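Translation initiation factor eIF2B subunit epsilon (Schizosaccharomyces pombe, PDB 5B04) acts in the eIF2B complex, which catalyses the exchange of GDP for GTP on the gamma subunit of translation initiation factor eIF2. Local coordinates at residues I21-S26 against Y67-A72; T48-Y53 against S127-S132. One frame throughout, in Å; residues are numbered along the deposited sequence.

Both interactions lie in the nucleotidyl-transferase-like domain, and their centres are about 12 Å apart. Along the chain their segments alternate: 21-26, 48-53, 67-72, then 127-132. Helix 50-61 of interaction 2 thus sits in the connection between the two parallel strands paired in interaction 1, strand 19-23 and strand 65-70. Strand 123-127 flanks strand 19-23 on the other edge and runs on into segment 127-132. The two interactions touch there: Leu-23 O takes a probable hydrogen bond from Gly-128 N, and Ser-26 OG pairs with Ser-127 OG. Segment 127-132 thus links the two: it bonds to segment 21-26 and packs on the start of helix 50-61.

Interaction 1 of 2, residues I21-S26 against Y67-A72; sequences IVLSDS and YVFCCA
Strands 21-23 and 67-70 run parallel, with Val-22 beside Val-68 and a crossing angle of -19°. Val-22 N donates to Tyr-67 O at 2.9 Å, and Phe-69 N makes a weak bond back to Val-22 O. Ile-21, Leu-23, Tyr-67 and Phe-69 share one face of the sheet. The two branches of Ile-21 divide the aromatic neighbours. Its CD1 packs on Tyr-67 CB at 3.7 Å and meets the ring edge near CD2. Its CG2 lies in the plane of the Phe-69 ring, 3.8 Å from CD2, at the edge. Leu-113 of helix 108-115 covers both Ile-21 and Phe-69. Val-22 and Val-68 lie on the other face; just past the strand, Ser-24 CB rests 3.7 Å from Val-68 CG1.

Past the strand ends, Asp-25 CG is anti to the backbone N (chi1 -169°). The carboxylate lies beside Cys-71, whose CB is 3.7 Å from Asp-25 OD2. Asp-25 OD1 accepts a bond from Ala-72 N at 2.9 Å; the donor stands 48° out of the carboxylate plane. An alanine in place of Asp-25 would probably leave Ala-72 N without this acceptor and the two loops without their hydrogen bond. Neighbouring parallel strands joined through a helix, 50-61, form a beta-alpha-beta unit, as expected in the Rossmann-like core of a GT-A nucleotidyltransferase fold.

Interaction 2 of 2, residues T48-Y53 against S127-S132; sequences TPLIEY and SGDVVS
Tyr-53 CG is anti to its carbonyl carbon (chi1 -73°), and Val-131 CG1 is likewise anti to its own (chi1 -77°); ring and methyl meet across the contact. The methyl lies over one face of the ring in a CH-pi contact, 3.9 Å from the centroid and 29° off the ring normal. It sits toward the inner end of the ring, nearer CG than the hydroxyl. This is helix-to-strand packing within the GT-A-like nucleotidyltransferase fold: the first turn of helix 50-61 lies against the chain that leaves strand 123-127 and enters strand 130-132.

Val-130 O also touches Tyr-53, approaching CB at 3.4 Å. Strand 130-132 pairs antiparallel with strand 271-273. Val-130 also touches Phe-57, further along the same helix.

Asp-129 carries the other half of the contact. Its CB packs against Leu-50 CG at 4.0 Å, and the two side chains cross obliquely. Its carboxylate reaches the backbone of the first helical turn, but its polar partners lie outside the two segments. OD2 forms a salt bridge with Arg-40, and OD1 bonds to Thr-54 OG1 in the same helix. Both oxygens of this buried acid therefore have a polar partner. Arg-40 also packs on Leu-50, so the apolar and ionic contacts of the aspartate adjoin. Asp-129 OD1 also lies 3.4 Å from Ile-51 CA.

Interaction 1 of 2, residues I21-S26 against Y67-A72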
# COMPACT_ATOMS: atom_id res chain seq x y z
N ILE I 21 26.57 -29.29 48.17
CA ILE I 21 27.51 -30.38 48.41
C ILE I 21 27.70 -31.20 47.14
O ILE I 21 26.81 -31.94 46.73
CB ILE I 21 27.02 -31.29 49.54
CG1 ILE I 21 26.84 -30.48 50.83
CG2 ILE I 21 28.00 -32.43 49.76
CD1 ILE I 21 28.08 -29.73 51.25
N VAL I 22 28.87 -31.06 46.53
CA VAL I 22 29.18 -31.79 45.31
C VAL I 22 30.02 -33.02 45.61
O VAL I 22 31.16 -32.92 46.05
CB VAL I 22 29.93 -30.91 44.30
CG1 VAL I 22 30.18 -31.69 43.01
CG2 VAL I 22 29.15 -29.64 44.01
N LEU I 23 29.45 -34.20 45.37
CA LEU I 23 30.19 -35.44 45.53
C LEU I 23 30.90 -35.81 44.23
O LEU I 23 30.43 -36.66 43.48
CB LEU I 23 29.28 -36.58 45.96
CG LEU I 23 29.20 -36.85 47.46
CD1 LEU I 23 28.32 -35.82 48.16
CD2 LEU I 23 28.72 -38.26 47.72
N SER I 24 32.03 -35.16 43.98
CA SER I 24 32.89 -35.54 42.87
C SER I 24 33.45 -36.93 43.14
O SER I 24 33.26 -37.48 44.23
CB SER I 24 34.02 -34.53 42.68
OG SER I 24 34.84 -34.88 41.58
N ASP I 25 34.00 -37.54 42.12
CA ASP I 25 34.63 -38.81 42.31
C ASP I 25 33.61 -39.89 42.45
O ASP I 25 33.95 -41.02 42.71
CB ASP I 25 35.45 -38.79 43.58
CG ASP I 25 36.34 -39.99 43.71
OD1 ASP I 25 37.46 -39.94 43.20
OD2 ASP I 25 35.92 -40.98 44.32
N SER I 26 32.34 -39.54 42.31
CA SER I 26 31.30 -40.51 42.51
C SER I 26 31.36 -41.59 41.48
O SER I 26 31.22 -42.76 41.80
CB SER I 26 29.95 -39.85 42.48
OG SER I 26 29.56 -39.54 43.79
N TYR I 67 31.03 -27.33 48.85
CA TYR I 67 31.99 -28.31 49.33
C TYR I 67 32.08 -29.49 48.37
O TYR I 67 31.09 -30.19 48.15
CB TYR I 67 31.63 -28.79 50.74
CG TYR I 67 31.72 -27.71 51.78
CD1 TYR I 67 32.95 -27.24 52.22
CD2 TYR I 67 30.57 -27.16 52.34
CE1 TYR I 67 33.03 -26.25 53.18
CE2 TYR I 67 30.65 -26.17 53.30
CZ TYR I 67 31.88 -25.72 53.71
OH TYR I 67 31.96 -24.73 54.67
N VAL I 68 33.27 -29.70 47.82
CA VAL I 68 33.47 -30.76 46.84
C VAL I 68 34.17 -31.97 47.46
O VAL I 68 35.39 -31.98 47.60
CB VAL I 68 34.28 -30.27 45.63
CG1 VAL I 68 34.30 -31.32 44.54
CG2 VAL I 68 33.71 -28.96 45.11
N PHE I 69 33.38 -32.98 47.82
CA PHE I 69 33.94 -34.23 48.30
C PHE I 69 34.65 -34.95 47.17
O PHE I 69 34.03 -35.31 46.16
CB PHE I 69 32.85 -35.13 48.90
CG PHE I 69 32.46 -34.77 50.30
CD1 PHE I 69 33.22 -35.21 51.38
CD2 PHE I 69 31.34 -34.00 50.55
CE1 PHE I 69 32.86 -34.89 52.67
CE2 PHE I 69 30.98 -33.67 51.84
CZ PHE I 69 31.74 -34.11 52.90
N CYS I 70 35.96 -35.16 47.32
CA CYS I 70 36.76 -35.76 46.26
C CYS I 70 37.85 -36.66 46.81
O CYS I 70 38.46 -36.37 47.84
CB CYS I 70 37.37 -34.67 45.38
SG CYS I 70 38.39 -33.48 46.28
N CYS I 71 38.11 -37.77 46.11
CA CYS I 71 39.12 -38.72 46.54
C CYS I 71 40.26 -38.84 45.53
O CYS I 71 41.32 -38.23 45.71
CB CYS I 71 38.50 -40.10 46.76
SG CYS I 71 39.71 -41.42 47.02
N ALA I 72 40.05 -39.61 44.47
CA ALA I 72 41.09 -39.86 43.48
C ALA I 72 41.45 -38.58 42.73
O ALA I 72 40.58 -37.83 42.30
CB ALA I 72 40.65 -40.94 42.50

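Interaction 2 of 2, residues T48-Y53 against S127-S132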
# COMPACT_ATOMS: atom_id res chain seq x y z
N THR I 48 35.20 -28.54 27.33
CA THR I 48 35.09 -27.82 28.59
C THR I 48 34.92 -28.79 29.76
O THR I 48 34.13 -29.73 29.68
CB THR I 48 33.91 -26.82 28.56
OG1 THR I 48 33.65 -26.34 29.89
CG2 THR I 48 32.65 -27.49 28.02
N PRO I 49 35.70 -28.57 30.83
CA PRO I 49 35.72 -29.42 32.03
C PRO I 49 34.33 -29.71 32.59
O PRO I 49 33.47 -28.83 32.63
CB PRO I 49 36.54 -28.59 33.02
CG PRO I 49 37.46 -27.82 32.16
CD PRO I 49 36.67 -27.47 30.93
N LEU I 50 34.13 -30.95 33.02
CA LEU I 50 32.82 -31.44 33.44
C LEU I 50 32.30 -30.72 34.69
O LEU I 50 31.09 -30.64 34.90
CB LEU I 50 32.89 -32.94 33.70
CG LEU I 50 31.60 -33.74 33.50
CD1 LEU I 50 31.07 -33.52 32.09
CD2 LEU I 50 31.86 -35.21 33.74
N ILE I 51 33.21 -30.21 35.50
CA ILE I 51 32.84 -29.57 36.76
C ILE I 51 32.33 -28.15 36.54
O ILE I 51 31.54 -27.63 37.33
CB ILE I 51 34.03 -29.56 37.76
CG1 ILE I 51 33.57 -29.10 39.15
CG2 ILE I 51 35.17 -28.69 37.24
CD1 ILE I 51 34.56 -29.41 40.24
N GLU I 52 32.77 -27.52 35.45
CA GLU I 52 32.37 -26.16 35.13
C GLU I 52 30.86 -26.04 34.95
O GLU I 52 30.27 -25.03 35.31
CB GLU I 52 33.10 -25.67 33.87
CG GLU I 52 34.56 -25.33 34.09
CD GLU I 52 34.76 -24.02 34.84
OE1 GLU I 52 33.79 -23.24 34.93
OE2 GLU I 52 35.87 -23.79 35.35
N TYR I 53 30.26 -27.08 34.40
CA TYR I 53 28.81 -27.13 34.23
C TYR I 53 28.11 -27.14 35.58
O TYR I 53 27.14 -26.41 35.79
CB TYR I 53 28.40 -28.37 33.43
CG TYR I 53 28.71 -28.29 31.96
CD1 TYR I 53 27.93 -27.53 31.10
CD2 TYR I 53 29.78 -28.99 31.42
CE1 TYR I 53 28.21 -27.46 29.75
CE2 TYR I 53 30.07 -28.93 30.07
CZ TYR I 53 29.28 -28.16 29.24
OH TYR I 53 29.56 -28.09 27.89
N SER I 127 25.47 -35.77 43.44
CA SER I 127 26.48 -36.81 43.28
C SER I 127 26.94 -36.88 41.82
O SER I 127 26.15 -37.19 40.93
CB SER I 127 25.95 -38.17 43.74
OG SER I 127 26.99 -39.13 43.80
N GLY I 128 28.22 -36.60 41.59
CA GLY I 128 28.77 -36.56 40.25
C GLY I 128 28.83 -35.14 39.73
O GLY I 128 29.17 -34.21 40.46
N ASP I 129 28.52 -34.97 38.45
CA ASP I 129 28.46 -33.64 37.85
C ASP I 129 27.17 -33.45 37.06
O ASP I 129 26.77 -34.33 36.29
CB ASP I 129 29.67 -33.39 36.95
CG ASP I 129 30.93 -33.09 37.74
OD1 ASP I 129 31.03 -31.99 38.31
OD2 ASP I 129 31.83 -33.96 37.77
N VAL I 130 26.54 -32.30 37.24
CA VAL I 130 25.28 -32.01 36.55
C VAL I 130 25.46 -31.01 35.42
O VAL I 130 26.36 -30.17 35.44
CB VAL I 130 24.21 -31.46 37.52
CG1 VAL I 130 23.99 -32.43 38.67
CG2 VAL I 130 24.62 -30.10 38.05
N VAL I 131 24.60 -31.14 34.41
CA VAL I 131 24.49 -30.16 33.35
C VAL I 131 23.05 -29.66 33.32
O VAL I 131 22.13 -30.42 33.04
CB VAL I 131 24.89 -30.74 31.98
CG1 VAL I 131 26.40 -30.84 31.86
CG2 VAL I 131 24.26 -32.11 31.77
N SER I 132 22.86 -28.39 33.64
CA SER I 132 21.50 -27.87 33.74
C SER I 132 21.42 -26.35 33.67
O SER I 132 22.26 -25.64 34.22
CB SER I 132 20.85 -28.34 35.05
OG SER I 132 19.50 -27.94 35.11